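PDB 2HHG: rhodanese-like domain-containing protein from Rhodopseudomonas palustris, which is of uncharacterised function but probably acts as a sulfurtransferase, passing sulfur from thiosulfate to an acceptor such as cyanide. Local coordinates for residues D39-D44 / E85-V90; R98-A103 / V114-G119. All coordinates share one frame; numbering follows the deposited sequence.

In the fold
The rhodanese fold, a parallel sheet flanked by helices, can be read from two kinds of contact. Contact 1 joins two neighbouring strands, 40-44 and 88-92, through straight backbone bonds; it runs from a buried end to a partly exposed end rich in charges. The residues that meet in contact 2 are all buried, and they set helix 97-109 against strand 114-117 by side-chain packing and a bridging water, while the helix's amino end holds a phosphate. Both contacts reach the same sheet, because strand 88-92 lies beside strand 114-117: F89 O meets A115 N at 2.9 Å, and V90 packs on I117. Strand 88-92 leads, through a short loop, into helix 97-109, so the two contacts follow one another along the chain.

Contact 1 (D39-D44 / E85-V90); sequences DVVIVD and EDKKFV
V41 and F89 are paired across two neighbouring parallel strands of the rhodanese-like sheet, their side chains lying next to each other and pointing the same way. Residues alternate between the faces: V41 and F89 share one, while V40, K88, I42 and V90 share the other. The backbones are joined by bonds from K88 N to D39 O, V41 N to K88 O, V90 N to V41 O and V43 N to V90 O, the last with an N-H...O angle of 170°.

V41 is the bump. Its CB rests 3.7 Å from F89 CD1. With CG1 anti to the backbone N (chi1 177°), CG2 lies beside that N and fills the notch between the ring and the lysine chain. V41 CG2 is 3.9 Å from F89 CE1. On its other flank the K87 chain crosses V41 at about a right angle, K87 CD lying 3.7 Å from V41 CG2. V43 CG2 reaches the ring edge, 4.2 Å from F89 CD1, while I82 and L111 add to the packing on V41 and F89 respectively.

On the face of V40, K88, I42 and V90, V40 CG1 touches V90 CG2 at 3.8 Å, and helix 26-34 covers V40 with L32 and I42 with H33. K88 bends away at its third torsion to form a salt bridge with E22. The extended K87 chain ends in another, K87 NZ meeting E85 OE1 at 3.1 Å on the syn side, 32° out of the carboxylate plane.

Contact 2 (R98-A103 / V114-G119); sequences RSALAA and VAHIEG. With PO4 (phosphate ion), chain B.
H116 packs against S99 and A100, fitting the last strand of a beta-alpha-beta unit to the helix that precedes it. The path of the histidine side chain explains the fit. Its CB lies 3.9 Å from S99 CB and close to S99 O. A chi1 of 86° places CG between the backbone N and the carbonyl carbon, near S99 OG and A100 N. From there H116 CD2 comes within 3.1 Å of S99 OG, which stands at the ring edge in its plane, and also approaches A100 N. At the far end of the ring H116 NE2 is 3.7 Å from A100 CB, which CE1 also meets. That methyl lies over one face in a CH-pi contact, 4.0 Å from the ring centroid and 23° off its normal.

One turn further along the helix, A103 CB packs on V114 CG2 at 4.1 Å. A water links S99 OG to I117 O, donating to the carbonyl.

At the amino end of the helix, R98 turns to a phosphate, probably taken from the crystallisation liquor. Its backbone N and NE both bond to O2, while R98 NH2 reaches phosphate O4 at 2.9 Å. L97 N also binds the ion, in keeping with the anion-binding active-site loop of rhodanese relatives. NH1 forms a salt bridge with E50, so an alanine here, keeping the backbone bond, would probably leave O2 without its NE donor, O4 without NH2 and E50 without its charged mate.

The 98-103 turns of helix 97-109 run antiparallel to strand 114-117, which strands 22-24 and 88-92 flank in the sheet. Helix 10-18 packs here through N18, which touches A100 and H116; N18 and I21, which also touches H116, bind a sodium ion.

Contact 1 (D39-D44 / E85-V90)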
loop_
_atom_site.group_PDB
_atom_site.type_symbol
_atom_site.label_atom_id
_atom_site.label_comp_id
_atom_site.label_asym_id
_atom_site.label_seq_id
_atom_site.Cartn_x
_atom_site.Cartn_y
_atom_site.Cartn_z
ATOM N N ASP A 39 0.213 4.144 -16.228
ATOM C CA ASP A 39 -0.432 5.119 -15.339
ATOM C C ASP A 39 -0.769 4.536 -13.957
ATOM O O ASP A 39 -1.792 4.878 -13.355
ATOM C CB ASP A 39 -1.675 5.745 -15.999
ATOM C CG ASP A 39 -1.338 6.555 -17.243
ATOM O OD1 ASP A 39 -0.305 7.261 -17.248
ATOM O OD2 ASP A 39 -2.115 6.484 -18.217
ATOM N N VAL A 40 0.095 3.643 -13.477
ATOM C CA VAL A 40 -0.024 3.060 -12.141
ATOM C C VAL A 40 1.350 3.104 -11.478
ATOM O O VAL A 40 2.373 2.888 -12.137
ATOM C CB VAL A 40 -0.556 1.589 -12.194
ATOM C CG1 VAL A 40 -0.467 0.908 -10.826
ATOM C CG2 VAL A 40 -1.996 1.546 -12.709
ATOM N N VAL A 41 1.362 3.422 -10.185
ATOM C CA VAL A 41 2.550 3.278 -9.357
ATOM C C VAL A 41 2.192 2.285 -8.260
ATOM O O VAL A 41 1.238 2.506 -7.497
ATOM C CB VAL A 41 2.994 4.623 -8.730
ATOM C CG1 VAL A 41 4.199 4.418 -7.815
ATOM C CG2 VAL A 41 3.311 5.649 -9.808
ATOM N N ILE A 42 2.939 1.186 -8.200
ATOM C CA ILE A 42 2.750 0.185 -7.160
ATOM C C ILE A 42 3.730 0.499 -6.041
ATOM O O ILE A 42 4.933 0.546 -6.263
ATOM C CB ILE A 42 2.925 -1.251 -7.709
ATOM C CG1 ILE A 42 1.911 -1.516 -8.839
ATOM C CG2 ILE A 42 2.756 -2.268 -6.595
ATOM C CD1 ILE A 42 2.069 -2.853 -9.554
ATOM N N VAL A 43 3.189 0.735 -4.851
ATOM C CA VAL A 43 3.959 1.210 -3.706
ATOM C C VAL A 43 4.042 0.124 -2.638
ATOM O O VAL A 43 3.027 -0.286 -2.083
ATOM C CB VAL A 43 3.341 2.490 -3.092
ATOM C CG1 VAL A 43 4.175 2.978 -1.916
ATOM C CG2 VAL A 43 3.208 3.587 -4.155
ATOM N N ASP A 44 5.261 -0.342 -2.376
ATOM C CA ASP A 44 5.539 -1.336 -1.347
ATOM C C ASP A 44 5.792 -0.613 -0.033
ATOM O O ASP A 44 6.757 0.129 0.079
ATOM C CB ASP A 44 6.796 -2.099 -1.770
ATOM C CG ASP A 44 7.095 -3.323 -0.916
ATOM O OD1 ASP A 44 6.623 -3.436 0.232
ATOM O OD2 ASP A 44 7.855 -4.178 -1.428
ATOM N N GLU A 85 2.583 12.453 -9.389
ATOM C CA GLU A 85 2.232 11.991 -10.730
ATOM C C GLU A 85 0.747 11.699 -10.877
ATOM O O GLU A 85 0.083 11.274 -9.931
ATOM C CB GLU A 85 3.064 10.769 -11.115
ATOM C CG GLU A 85 4.538 11.108 -11.276
ATOM C CD GLU A 85 5.397 9.936 -11.691
ATOM O OE1 GLU A 85 4.856 8.850 -11.982
ATOM O OE2 GLU A 85 6.632 10.109 -11.713
ATOM N N ASP A 86 0.249 11.932 -12.088
ATOM C CA ASP A 86 -1.148 11.748 -12.441
ATOM C C ASP A 86 -1.410 10.269 -12.746
ATOM O O ASP A 86 -1.640 9.885 -13.898
ATOM C CB ASP A 86 -1.461 12.643 -13.651
ATOM C CG ASP A 86 -2.902 12.537 -14.117
ATOM O OD1 ASP A 86 -3.806 12.409 -13.265
ATOM O OD2 ASP A 86 -3.125 12.596 -15.347
ATOM N N LYS A 87 -1.370 9.447 -11.698
ATOM C CA LYS A 87 -1.451 7.991 -11.817
ATOM C C LYS A 87 -2.287 7.412 -10.688
ATOM O O LYS A 87 -2.572 8.101 -9.710
ATOM C CB LYS A 87 -0.041 7.388 -11.792
ATOM C CG LYS A 87 0.778 7.719 -13.040
ATOM C CD LYS A 87 2.165 7.127 -12.994
ATOM C CE LYS A 87 2.893 7.345 -14.311
ATOM N NZ LYS A 87 4.290 6.847 -14.232
ATOM N N LYS A 88 -2.679 6.148 -10.834
ATOM C CA LYS A 88 -3.294 5.399 -9.747
ATOM C C LYS A 88 -2.199 4.787 -8.866
ATOM O O LYS A 88 -1.262 4.167 -9.369
ATOM C CB LYS A 88 -4.233 4.308 -10.283
ATOM C CG LYS A 88 -4.872 3.463 -9.173
ATOM C CD LYS A 88 -5.953 2.504 -9.669
ATOM C CE LYS A 88 -7.299 3.203 -9.804
ATOM N NZ LYS A 88 -8.428 2.250 -10.006
ATOM N N PHE A 89 -2.334 4.967 -7.555
ATOM C CA PHE A 89 -1.370 4.450 -6.585
ATOM C C PHE A 89 -1.933 3.225 -5.903
ATOM O O PHE A 89 -2.967 3.295 -5.236
ATOM C CB PHE A 89 -0.984 5.535 -5.577
ATOM C CG PHE A 89 -0.192 6.637 -6.194
ATOM C CD1 PHE A 89 1.194 6.618 -6.162
ATOM C CD2 PHE A 89 -0.830 7.674 -6.869
ATOM C CE1 PHE A 89 1.931 7.623 -6.770
ATOM C CE2 PHE A 89 -0.102 8.688 -7.477
ATOM C CZ PHE A 89 1.286 8.656 -7.428
ATOM N N VAL A 90 -1.260 2.099 -6.111
ATOM C CA VAL A 90 -1.672 0.817 -5.575
ATOM C C VAL A 90 -0.686 0.424 -4.480
ATOM O O VAL A 90 0.474 0.121 -4.764
ATOM C CB VAL A 90 -1.706 -0.252 -6.688
ATOM C CG1 VAL A 90 -2.061 -1.622 -6.115
ATOM C CG2 VAL A 90 -2.664 0.156 -7.793
#

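Contact 2 (R98-A103 / V114-G119)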
loop_
_atom_site.group_PDB
_atom_site.type_symbol
_atom_site.label_atom_id
_atom_site.label_comp_id
_atom_site.label_asym_id
_atom_site.label_seq_id
_atom_site.Cartn_x
_atom_site.Cartn_y
_atom_site.Cartn_z
ATOM N N ARG A 98 -1.940 -3.270 6.685
ATOM C CA ARG A 98 -1.237 -1.984 6.689
ATOM C C ARG A 98 -1.552 -1.198 5.427
ATOM O O ARG A 98 -1.699 0.022 5.463
ATOM C CB ARG A 98 0.281 -2.170 6.790
ATOM C CG ARG A 98 0.815 -2.401 8.188
ATOM C CD ARG A 98 2.284 -2.800 8.140
ATOM N NE ARG A 98 2.442 -4.139 7.578
ATOM C CZ ARG A 98 3.581 -4.677 7.152
ATOM N NH1 ARG A 98 4.714 -3.984 7.162
ATOM N NH2 ARG A 98 3.576 -5.919 6.683
ATOM N N SER A 99 -1.632 -1.901 4.300
ATOM C CA SER A 99 -1.857 -1.215 3.030
ATOM C C SER A 99 -3.255 -0.626 2.902
ATOM O O SER A 99 -3.437 0.373 2.207
ATOM C CB SER A 99 -1.521 -2.108 1.840
ATOM O OG SER A 99 -2.245 -3.314 1.885
ATOM N N ALA A 100 -4.244 -1.228 3.564
ATOM C CA ALA A 100 -5.573 -0.616 3.622
ATOM C C ALA A 100 -5.487 0.708 4.379
ATOM O O ALA A 100 -6.029 1.727 3.942
ATOM C CB ALA A 100 -6.581 -1.545 4.272
ATOM N N LEU A 101 -4.796 0.699 5.516
ATOM C CA LEU A 101 -4.629 1.929 6.289
ATOM C C LEU A 101 -3.842 2.968 5.504
ATOM O O LEU A 101 -4.191 4.140 5.507
ATOM C CB LEU A 101 -3.961 1.662 7.640
ATOM C CG LEU A 101 -4.660 0.679 8.579
ATOM C CD1 LEU A 101 -3.967 0.712 9.925
ATOM C CD2 LEU A 101 -6.154 0.979 8.730
ATOM N N ALA A 102 -2.795 2.530 4.809
ATOM C CA ALA A 102 -1.954 3.441 4.028
ATOM C C ALA A 102 -2.727 4.080 2.880
ATOM O O ALA A 102 -2.629 5.283 2.654
ATOM C CB ALA A 102 -0.733 2.721 3.496
ATOM N N ALA A 103 -3.498 3.274 2.150
ATOM C CA ALA A 103 -4.329 3.793 1.064
ATOM C C ALA A 103 -5.338 4.810 1.585
ATOM O O ALA A 103 -5.536 5.861 0.977
ATOM C CB ALA A 103 -5.031 2.656 0.338
ATOM N N VAL A 114 -6.533 5.817 -5.434
ATOM C CA VAL A 114 -5.684 4.875 -4.717
ATOM C C VAL A 114 -6.378 3.532 -4.570
ATOM O O VAL A 114 -7.614 3.435 -4.660
ATOM C CB VAL A 114 -5.247 5.387 -3.311
ATOM C CG1 VAL A 114 -4.587 6.756 -3.393
ATOM C CG2 VAL A 114 -6.412 5.436 -2.352
ATOM N N ALA A 115 -5.578 2.502 -4.321
ATOM C CA ALA A 115 -6.089 1.172 -4.070
ATOM C C ALA A 115 -5.073 0.411 -3.248
ATOM O O ALA A 115 -3.946 0.869 -3.056
ATOM C CB ALA A 115 -6.361 0.453 -5.381
ATOM N N HIS A 116 -5.464 -0.754 -2.759
ATOM C CA HIS A 116 -4.497 -1.667 -2.179
ATOM C C HIS A 116 -4.774 -3.082 -2.674
ATOM O O HIS A 116 -5.844 -3.351 -3.226
ATOM C CB HIS A 116 -4.442 -1.548 -0.648
ATOM C CG HIS A 116 -5.440 -2.390 0.076
ATOM N ND1 HIS A 116 -6.800 -2.314 -0.138
ATOM C CD2 HIS A 116 -5.260 -3.318 1.041
ATOM C CE1 HIS A 116 -7.412 -3.176 0.655
ATOM N NE2 HIS A 116 -6.499 -3.798 1.378
ATOM N N ILE A 117 -3.791 -3.963 -2.515
ATOM C CA ILE A 117 -3.889 -5.324 -3.034
ATOM C C ILE A 117 -4.433 -6.271 -1.966
ATOM O O ILE A 117 -3.822 -6.463 -0.914
ATOM C CB ILE A 117 -2.522 -5.836 -3.552
ATOM C CG1 ILE A 117 -1.959 -4.890 -4.622
ATOM C CG2 ILE A 117 -2.652 -7.270 -4.096
ATOM C CD1 ILE A 117 -0.623 -5.313 -5.226
ATOM N N GLU A 118 -5.583 -6.873 -2.255
ATOM C CA GLU A 118 -6.182 -7.848 -1.353
ATOM C C GLU A 118 -5.190 -8.953 -0.996
ATOM O O GLU A 118 -4.571 -9.553 -1.873
ATOM C CB GLU A 118 -7.441 -8.450 -1.977
ATOM C CG GLU A 118 -8.306 -9.243 -0.995
ATOM C CD GLU A 118 -9.694 -9.558 -1.537
ATOM O OE1 GLU A 118 -9.874 -9.554 -2.774
ATOM O OE2 GLU A 118 -10.606 -9.818 -0.719
ATOM N N GLY A 119 -5.034 -9.187 0.303
ATOM C CA GLY A 119 -4.170 -10.242 0.811
ATOM C C GLY A 119 -2.679 -9.960 0.737
ATOM O O GLY A 119 -1.875 -10.792 1.134
HETATM P P PO4 B . -0.193 -6.862 7.322
HETATM O O1 PO4 B . -1.422 -7.287 6.591
HETATM O O2 PO4 B . -0.183 -5.382 7.528
HETATM O O3 PO4 B . -0.211 -7.562 8.673
HETATM O O4 PO4 B . 1.041 -7.289 6.577
HETATM O O HOH W 1 -1.626 -5.218 0.005
#